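Local atomic coordinates of glyoxalase-related enzyme (Fulvimarina pelagi, PDB entry 3BQX), a protein that is of unknown function but belongs to the glyoxalase-related vicinal oxygen chelate superfamily. Residues L11-Y23 with G111-I123. Numbering follows the deposited sequence.
Sequences LGIGDLEASARFY and GYVADPDGHIWEI
Tyr23 and Asp115 find each other through their first torsions: chi1 of -68° lays the tyrosine ring back beside its own backbone N, while chi1 of 79° sets the Asp115 carboxylate between its backbone N and carbonyl carbon. Tyr23 OH donates to Asp115 OD2 on its anti side, 2.6 Å away, and accepts from Trp121 NE1 at 2.9 Å, nearly in the indole plane; two bonds thus fix the rotation of a buried hydroxyl. The other oxygen, OD1, takes the backbone N of Asp117 and of His119 from opposite faces of the carboxylate, the former closing an Asx turn within the type I turn 115-118. One residue thereby shapes its own hairpin loop and grips the helix. Asp115 CB also sits over a face of the Phe22 ring, 3.4 Å from Phe22 CE2, and Pro116 CD packs against Phe22 CB. At the far end of the loop His119 NE2 donates almost straight (173°) to Gly12 O, 2.9 Å away, with Leu11 CB over the imidazole face. Asp117 OD1 receives Gly14 N at 2.7 Å from above the carboxylate plane, and its OD2 accepts from two waters, one also bonded to Ser19 OG, the other to Asp15 O. Beyond the pair, Phe27 meets Trp121 edge-to-face and Leu90 of helix 83-92 touches Phe22. The example illustrates how one hairpin, through its turn and the strand residues beside it, can join two modules: the hairpin 109-125 of one four-stranded sheet is locked to the strand-helix unit 8-26 of the other, the paired βαβββ architecture of the vicinal oxygen chelate fold.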
ATOM      1  N   LEU A  11      -6.506   3.175   2.703  1.00  8.50           N
ATOM      2  CA  LEU A  11      -7.141   3.663   1.486  1.00  9.67           C
ATOM      3  C   LEU A  11      -8.309   4.540   1.883  1.00  9.79           C
ATOM      4  O   LEU A  11      -9.114   4.148   2.725  1.00  9.96           O
ATOM      5  CB  LEU A  11      -7.664   2.503   0.641  1.00  9.01           C
ATOM      6  CG  LEU A  11      -6.614   1.467   0.233  1.00  8.89           C
ATOM      7  CD1 LEU A  11      -7.277   0.328  -0.533  1.00 10.43           C
ATOM      8  CD2 LEU A  11      -5.539   2.149  -0.615  1.00 11.64           C
ATOM      9  N   GLY A  12      -8.401   5.724   1.280  1.00  9.66           N
ATOM     10  CA  GLY A  12      -9.512   6.616   1.567  1.00 11.62           C
ATOM     11  C   GLY A  12     -10.696   6.167   0.731  1.00 12.26           C
ATOM     12  O   GLY A  12     -10.558   5.944  -0.472  1.00 13.18           O
ATOM     13  N   ILE A  13     -11.861   6.032   1.359  1.00 12.94           N
ATOM     14  CA  ILE A  13     -13.062   5.580   0.661  1.00 13.97           C
ATOM     15  C   ILE A  13     -14.260   6.493   0.904  1.00 14.18           C
ATOM     16  O   ILE A  13     -14.249   7.314   1.814  1.00 14.38           O
ATOM     17  CB  ILE A  13     -13.426   4.143   1.092  1.00 13.46           C
ATOM     18  CG1 ILE A  13     -13.727   4.114   2.592  1.00 12.37           C
ATOM     19  CG2 ILE A  13     -12.267   3.193   0.756  1.00 12.25           C
ATOM     20  CD1 ILE A  13     -14.430   2.845   3.055  1.00 14.35           C
ATOM     21  N   GLY A  14     -15.296   6.335   0.087  1.00 15.77           N
ATOM     22  CA  GLY A  14     -16.476   7.169   0.239  1.00 18.78           C
ATOM     23  C   GLY A  14     -17.644   6.497   0.932  1.00 19.66           C
ATOM     24  O   GLY A  14     -18.445   7.167   1.585  1.00 22.17           O
ATOM     25  N   ASP A  15     -17.742   5.178   0.807  1.00 20.78           N
ATOM     26  CA  ASP A  15     -18.842   4.432   1.412  1.00 21.55           C
ATOM     27  C   ASP A  15     -18.379   3.084   1.961  1.00 20.63           C
ATOM     28  O   ASP A  15     -17.903   2.235   1.207  1.00 20.34           O
ATOM     29  CB  ASP A  15     -19.937   4.205   0.368  1.00 23.15           C
ATOM     30  CG  ASP A  15     -21.179   3.570   0.954  1.00 25.13           C
ATOM     31  OD1 ASP A  15     -21.948   4.283   1.634  1.00 28.50           O
ATOM     32  OD2 ASP A  15     -21.384   2.357   0.739  1.00 25.53           O
ATOM     33  N   LEU A  16     -18.538   2.883   3.267  1.00 20.92           N
ATOM     34  CA  LEU A  16     -18.122   1.634   3.902  1.00 20.52           C
ATOM     35  C   LEU A  16     -18.805   0.380   3.378  1.00 21.57           C
ATOM     36  O   LEU A  16     -18.159  -0.650   3.191  1.00 21.12           O
ATOM     37  CB  LEU A  16     -18.329   1.697   5.416  1.00 21.90           C
ATOM     38  CG  LEU A  16     -17.111   2.065   6.260  1.00 21.92           C
ATOM     39  CD1 LEU A  16     -16.747   3.517   6.025  1.00 23.39           C
ATOM     40  CD2 LEU A  16     -17.424   1.824   7.728  1.00 22.22           C
ATOM     41  N   GLU A  17     -20.113   0.451   3.153  1.00 21.67           N
ATOM     42  CA  GLU A  17     -20.828  -0.720   2.672  1.00 21.57           C
ATOM     43  C   GLU A  17     -20.328  -1.157   1.297  1.00 19.41           C
ATOM     44  O   GLU A  17     -20.109  -2.347   1.060  1.00 20.19           O
ATOM     45  CB  GLU A  17     -22.336  -0.448   2.631  1.00 23.35           C
ATOM     46  CG  GLU A  17     -23.171  -1.698   2.390  1.00 28.51           C
ATOM     47  CD  GLU A  17     -24.660  -1.453   2.556  1.00 31.15           C
ATOM     48  OE1 GLU A  17     -25.215  -0.621   1.807  1.00 34.33           O
ATOM     49  OE2 GLU A  17     -25.271  -2.096   3.435  1.00 33.25           O
ATOM     50  N   ALA A  18     -20.133  -0.194   0.401  1.00 19.67           N
ATOM     51  CA  ALA A  18     -19.657  -0.496  -0.947  1.00 19.00           C
ATOM     52  C   ALA A  18     -18.249  -1.093  -0.888  1.00 17.39           C
ATOM     53  O   ALA A  18     -17.933  -2.051  -1.594  1.00 17.56           O
ATOM     54  CB  ALA A  18     -19.659   0.772  -1.804  1.00 19.51           C
ATOM     55  N   SER A  19     -17.410  -0.521  -0.032  1.00 17.72           N
ATOM     56  CA  SER A  19     -16.040  -0.998   0.126  1.00 16.05           C
ATOM     57  C   SER A  19     -16.033  -2.390   0.760  1.00 15.47           C
ATOM     58  O   SER A  19     -15.329  -3.287   0.298  1.00 15.33           O
ATOM     59  CB  SER A  19     -15.252  -0.019   0.996  1.00 15.19           C
ATOM     60  OG  SER A  19     -13.875  -0.355   1.015  1.00 13.76           O
ATOM     61  N   ALA A  20     -16.827  -2.570   1.812  1.00 15.80           N
ATOM     62  CA  ALA A  20     -16.911  -3.859   2.493  1.00 17.08           C
ATOM     63  C   ALA A  20     -17.395  -4.958   1.543  1.00 16.01           C
ATOM     64  O   ALA A  20     -16.993  -6.115   1.666  1.00 16.74           O
ATOM     65  CB  ALA A  20     -17.844  -3.757   3.696  1.00 16.50           C
ATOM     66  N   ARG A  21     -18.266  -4.594   0.605  1.00 17.74           N
ATOM     67  CA  ARG A  21     -18.783  -5.552  -0.367  1.00 18.23           C
ATOM     68  C   ARG A  21     -17.664  -6.038  -1.288  1.00 16.40           C
ATOM     69  O   ARG A  21     -17.532  -7.236  -1.546  1.00 18.07           O
ATOM     70  CB  ARG A  21     -19.894  -4.911  -1.205  1.00 19.62           C
ATOM     71  CG  ARG A  21     -20.455  -5.827  -2.278  1.00 21.94           C
ATOM     72  CD  ARG A  21     -21.266  -5.044  -3.295  1.00 24.75           C
ATOM     73  NE  ARG A  21     -21.676  -5.875  -4.423  1.00 26.41           N
ATOM     74  CZ  ARG A  21     -22.119  -5.391  -5.578  1.00 28.48           C
ATOM     75  NH1 ARG A  21     -22.206  -4.080  -5.759  1.00 28.98           N
ATOM     76  NH2 ARG A  21     -22.472  -6.217  -6.556  1.00 29.40           N
ATOM     77  N   PHE A  22     -16.860  -5.098  -1.778  1.00 15.89           N
ATOM     78  CA  PHE A  22     -15.750  -5.428  -2.661  1.00 15.61           C
ATOM     79  C   PHE A  22     -14.729  -6.334  -1.978  1.00 14.88           C
ATOM     80  O   PHE A  22     -14.372  -7.388  -2.499  1.00 14.84           O
ATOM     81  CB  PHE A  22     -15.045  -4.151  -3.133  1.00 16.20           C
ATOM     82  CG  PHE A  22     -13.884  -4.404  -4.059  1.00 15.89           C
ATOM     83  CD1 PHE A  22     -14.099  -4.744  -5.392  1.00 15.63           C
ATOM     84  CD2 PHE A  22     -12.570  -4.307  -3.597  1.00 14.80           C
ATOM     85  CE1 PHE A  22     -13.028  -4.982  -6.255  1.00 16.31           C
ATOM     86  CE2 PHE A  22     -11.491  -4.544  -4.455  1.00 15.92           C
ATOM     87  CZ  PHE A  22     -11.722  -4.882  -5.785  1.00 15.89           C
ATOM     88  N   TYR A  23     -14.261  -5.931  -0.800  1.00 14.34           N
ATOM     89  CA  TYR A  23     -13.261  -6.728  -0.099  1.00 14.10           C
ATOM     90  C   TYR A  23     -13.824  -8.000   0.517  1.00 14.83           C
ATOM     91  O   TYR A  23     -13.140  -9.022   0.567  1.00 14.19           O
ATOM     92  CB  TYR A  23     -12.542  -5.856   0.947  1.00 12.48           C
ATOM     93  CG  TYR A  23     -11.689  -4.798   0.271  1.00 11.28           C
ATOM     94  CD1 TYR A  23     -10.535  -5.153  -0.422  1.00 10.53           C
ATOM     95  CD2 TYR A  23     -12.106  -3.476   0.216  1.00  9.87           C
ATOM     96  CE1 TYR A  23      -9.824  -4.221  -1.163  1.00 10.67           C
ATOM     97  CE2 TYR A  23     -11.409  -2.529  -0.528  1.00 10.43           C
ATOM     98  CZ  TYR A  23     -10.269  -2.913  -1.220  1.00  9.31           C
ATOM     99  OH  TYR A  23      -9.606  -1.998  -2.007  1.00 10.66           O
ATOM    100  N   GLY A 111      -3.963  -9.116 -14.556  1.00 13.82           N
ATOM    101  CA  GLY A 111      -4.999  -8.202 -14.993  1.00 14.25           C
ATOM    102  C   GLY A 111      -5.193  -7.134 -13.932  1.00 14.33           C
ATOM    103  O   GLY A 111      -4.568  -7.199 -12.870  1.00 13.33           O
ATOM    104  N   TYR A 112      -6.047  -6.155 -14.199  1.00 13.27           N
ATOM    105  CA  TYR A 112      -6.296  -5.080 -13.244  1.00 12.75           C
ATOM    106  C   TYR A 112      -7.780  -4.825 -13.020  1.00 14.04           C
ATOM    107  O   TYR A 112      -8.578  -4.846 -13.964  1.00 13.95           O
ATOM    108  CB  TYR A 112      -5.643  -3.779 -13.721  1.00 14.40           C
ATOM    109  CG  TYR A 112      -4.135  -3.729 -13.603  1.00 13.57           C
ATOM    110  CD1 TYR A 112      -3.520  -3.360 -12.404  1.00 13.11           C
ATOM    111  CD2 TYR A 112      -3.318  -3.996 -14.707  1.00 13.30           C
ATOM    112  CE1 TYR A 112      -2.136  -3.248 -12.310  1.00 13.40           C
ATOM    113  CE2 TYR A 112      -1.933  -3.890 -14.619  1.00 14.53           C
ATOM    114  CZ  TYR A 112      -1.350  -3.511 -13.419  1.00 14.10           C
ATOM    115  OH  TYR A 112       0.016  -3.354 -13.332  1.00 16.34           O
ATOM    116  N   VAL A 113      -8.145  -4.584 -11.764  1.00 13.62           N
ATOM    117  CA  VAL A 113      -9.518  -4.286 -11.381  1.00 13.87           C
ATOM    118  C   VAL A 113      -9.448  -3.253 -10.272  1.00 14.57           C
ATOM    119  O   VAL A 113      -8.685  -3.422  -9.318  1.00 14.63           O
ATOM    120  CB  VAL A 113     -10.252  -5.540 -10.843  1.00 14.13           C
ATOM    121  CG1 VAL A 113     -11.649  -5.162 -10.370  1.00 16.66           C
ATOM    122  CG2 VAL A 113     -10.331  -6.608 -11.924  1.00 14.62           C
ATOM    123  N   ALA A 114     -10.223  -2.185 -10.387  1.00 13.34           N
ATOM    124  CA  ALA A 114     -10.207  -1.160  -9.358  1.00 12.79           C
ATOM    125  C   ALA A 114     -11.354  -1.360  -8.384  1.00 14.64           C
ATOM    126  O   ALA A 114     -12.422  -1.855  -8.760  1.00 13.85           O
ATOM    127  CB  ALA A 114     -10.296   0.214  -9.984  1.00 16.28           C
ATOM    128  N   ASP A 115     -11.139  -0.991  -7.123  1.00 12.00           N
ATOM    129  CA  ASP A 115     -12.200  -1.130  -6.145  1.00 13.27           C
ATOM    130  C   ASP A 115     -13.226  -0.016  -6.383  1.00 14.21           C
ATOM    131  O   ASP A 115     -13.028   0.830  -7.255  1.00 14.94           O
ATOM    132  CB  ASP A 115     -11.621  -1.173  -4.704  1.00 12.52           C
ATOM    133  CG  ASP A 115     -11.240   0.186  -4.132  1.00 13.00           C
ATOM    134  OD1 ASP A 115     -11.405   1.241  -4.772  1.00 12.34           O
ATOM    135  OD2 ASP A 115     -10.758   0.176  -2.976  1.00 12.46           O
ATOM    136  N   PRO A 116     -14.345  -0.015  -5.640  1.00 15.78           N
ATOM    137  CA  PRO A 116     -15.381   1.011  -5.823  1.00 16.67           C
ATOM    138  C   PRO A 116     -14.929   2.462  -5.782  1.00 16.77           C
ATOM    139  O   PRO A 116     -15.584   3.337  -6.353  1.00 17.93           O
ATOM    140  CB  PRO A 116     -16.373   0.705  -4.705  1.00 17.59           C
ATOM    141  CG  PRO A 116     -16.252  -0.759  -4.538  1.00 16.41           C
ATOM    142  CD  PRO A 116     -14.751  -0.983  -4.608  1.00 15.37           C
ATOM    143  N   ASP A 117     -13.822   2.719  -5.098  1.00 15.48           N
ATOM    144  CA  ASP A 117     -13.311   4.072  -4.964  1.00 15.53           C
ATOM    145  C   ASP A 117     -12.206   4.398  -5.956  1.00 14.88           C
ATOM    146  O   ASP A 117     -11.616   5.475  -5.904  1.00 18.67           O
ATOM    147  CB  ASP A 117     -12.833   4.287  -3.527  1.00 16.94           C
ATOM    148  CG  ASP A 117     -13.970   4.199  -2.526  1.00 16.75           C
ATOM    149  OD1 ASP A 117     -14.675   5.213  -2.343  1.00 18.42           O
ATOM    150  OD2 ASP A 117     -14.173   3.113  -1.940  1.00 17.37           O
ATOM    151  N   GLY A 118     -11.930   3.463  -6.859  1.00 14.96           N
ATOM    152  CA  GLY A 118     -10.912   3.689  -7.868  1.00 14.18           C
ATOM    153  C   GLY A 118      -9.523   3.164  -7.563  1.00 14.18           C
ATOM    154  O   GLY A 118      -8.634   3.261  -8.407  1.00 15.35           O
ATOM    155  N   HIS A 119      -9.314   2.616  -6.370  1.00 12.07           N
ATOM    156  CA  HIS A 119      -7.987   2.096  -6.037  1.00 11.52           C
ATOM    157  C   HIS A 119      -7.707   0.869  -6.886  1.00 11.03           C
ATOM    158  O   HIS A 119      -8.458  -0.101  -6.872  1.00 11.57           O
ATOM    159  CB  HIS A 119      -7.907   1.763  -4.553  1.00 12.20           C
ATOM    160  CG  HIS A 119      -8.147   2.943  -3.670  1.00 12.78           C
ATOM    161  ND1 HIS A 119      -7.329   4.054  -3.676  1.00 13.84           N
ATOM    162  CD2 HIS A 119      -9.131   3.202  -2.779  1.00 11.71           C
ATOM    163  CE1 HIS A 119      -7.803   4.948  -2.826  1.00 13.14           C
ATOM    164  NE2 HIS A 119      -8.895   4.454  -2.268  1.00 12.04           N
ATOM    165  N   ILE A 120      -6.600   0.920  -7.617  1.00 11.38           N
ATOM    166  CA  ILE A 120      -6.212  -0.144  -8.526  1.00 11.40           C
ATOM    167  C   ILE A 120      -5.600  -1.397  -7.915  1.00 11.30           C
ATOM    168  O   ILE A 120      -4.650  -1.330  -7.127  1.00 10.91           O
ATOM    169  CB  ILE A 120      -5.220   0.395  -9.580  1.00 10.34           C
ATOM    170  CG1 ILE A 120      -5.865   1.558 -10.343  1.00 12.26           C
ATOM    171  CG2 ILE A 120      -4.805  -0.715 -10.524  1.00 10.61           C
ATOM    172  CD1 ILE A 120      -4.913   2.274 -11.287  1.00 13.37           C
ATOM    173  N   TRP A 121      -6.154  -2.544  -8.291  1.00 11.04           N
ATOM    174  CA  TRP A 121      -5.646  -3.822  -7.834  1.00 10.75           C
ATOM    175  C   TRP A 121      -5.157  -4.636  -9.012  1.00 12.13           C
ATOM    176  O   TRP A 121      -5.832  -4.727 -10.043  1.00 11.94           O
ATOM    177  CB  TRP A 121      -6.730  -4.639  -7.123  1.00 11.48           C
ATOM    178  CG  TRP A 121      -6.963  -4.242  -5.718  1.00  9.29           C
ATOM    179  CD1 TRP A 121      -7.833  -3.297  -5.268  1.00  9.49           C
ATOM    180  CD2 TRP A 121      -6.279  -4.746  -4.567  1.00  9.60           C
ATOM    181  NE1 TRP A 121      -7.735  -3.173  -3.898  1.00  9.68           N
ATOM    182  CE2 TRP A 121      -6.790  -4.055  -3.446  1.00  8.95           C
ATOM    183  CE3 TRP A 121      -5.286  -5.717  -4.372  1.00  9.16           C
ATOM    184  CZ2 TRP A 121      -6.339  -4.300  -2.146  1.00  8.38           C
ATOM    185  CZ3 TRP A 121      -4.836  -5.958  -3.069  1.00  8.55           C
ATOM    186  CH2 TRP A 121      -5.366  -5.253  -1.981  1.00 10.30           C
ATOM    187  N   GLU A 122      -3.972  -5.213  -8.879  1.00 11.56           N
ATOM    188  CA  GLU A 122      -3.448  -6.087  -9.909  1.00 10.28           C
ATOM    189  C   GLU A 122      -3.650  -7.500  -9.379  1.00 12.29           C
ATOM    190  O   GLU A 122      -3.319  -7.778  -8.228  1.00 11.86           O
ATOM    191  CB  GLU A 122      -1.951  -5.863 -10.142  1.00 11.98           C
ATOM    192  CG  GLU A 122      -1.337  -6.926 -11.062  1.00 13.94           C
ATOM    193  CD  GLU A 122       0.146  -6.739 -11.273  1.00 15.09           C
ATOM    194  OE1 GLU A 122       0.782  -6.075 -10.429  1.00 17.19           O
ATOM    195  OE2 GLU A 122       0.681  -7.274 -12.272  1.00 15.16           O
ATOM    196  N   ILE A 123      -4.235  -8.375 -10.191  1.00 11.76           N
ATOM    197  CA  ILE A 123      -4.404  -9.765  -9.798  1.00 12.68           C
ATOM    198  C   ILE A 123      -3.387 -10.450 -10.688  1.00 12.92           C
ATOM    199  O   ILE A 123      -3.496 -10.411 -11.914  1.00 13.81           O
ATOM    200  CB  ILE A 123      -5.821 -10.291 -10.083  1.00 12.89           C
ATOM    201  CG1 ILE A 123      -6.852  -9.415  -9.360  1.00 13.35           C
ATOM    202  CG2 ILE A 123      -5.934 -11.736  -9.629  1.00 13.26           C
ATOM    203  CD1 ILE A 123      -6.624  -9.276  -7.863  1.00 15.83           C
TER
HETATM  204  O   HOH W   1     -16.736   3.207  -1.101  1.00 16.03           O
HETATM  205  O   HOH W   2     -13.171   0.546  -1.516  1.00 15.43           O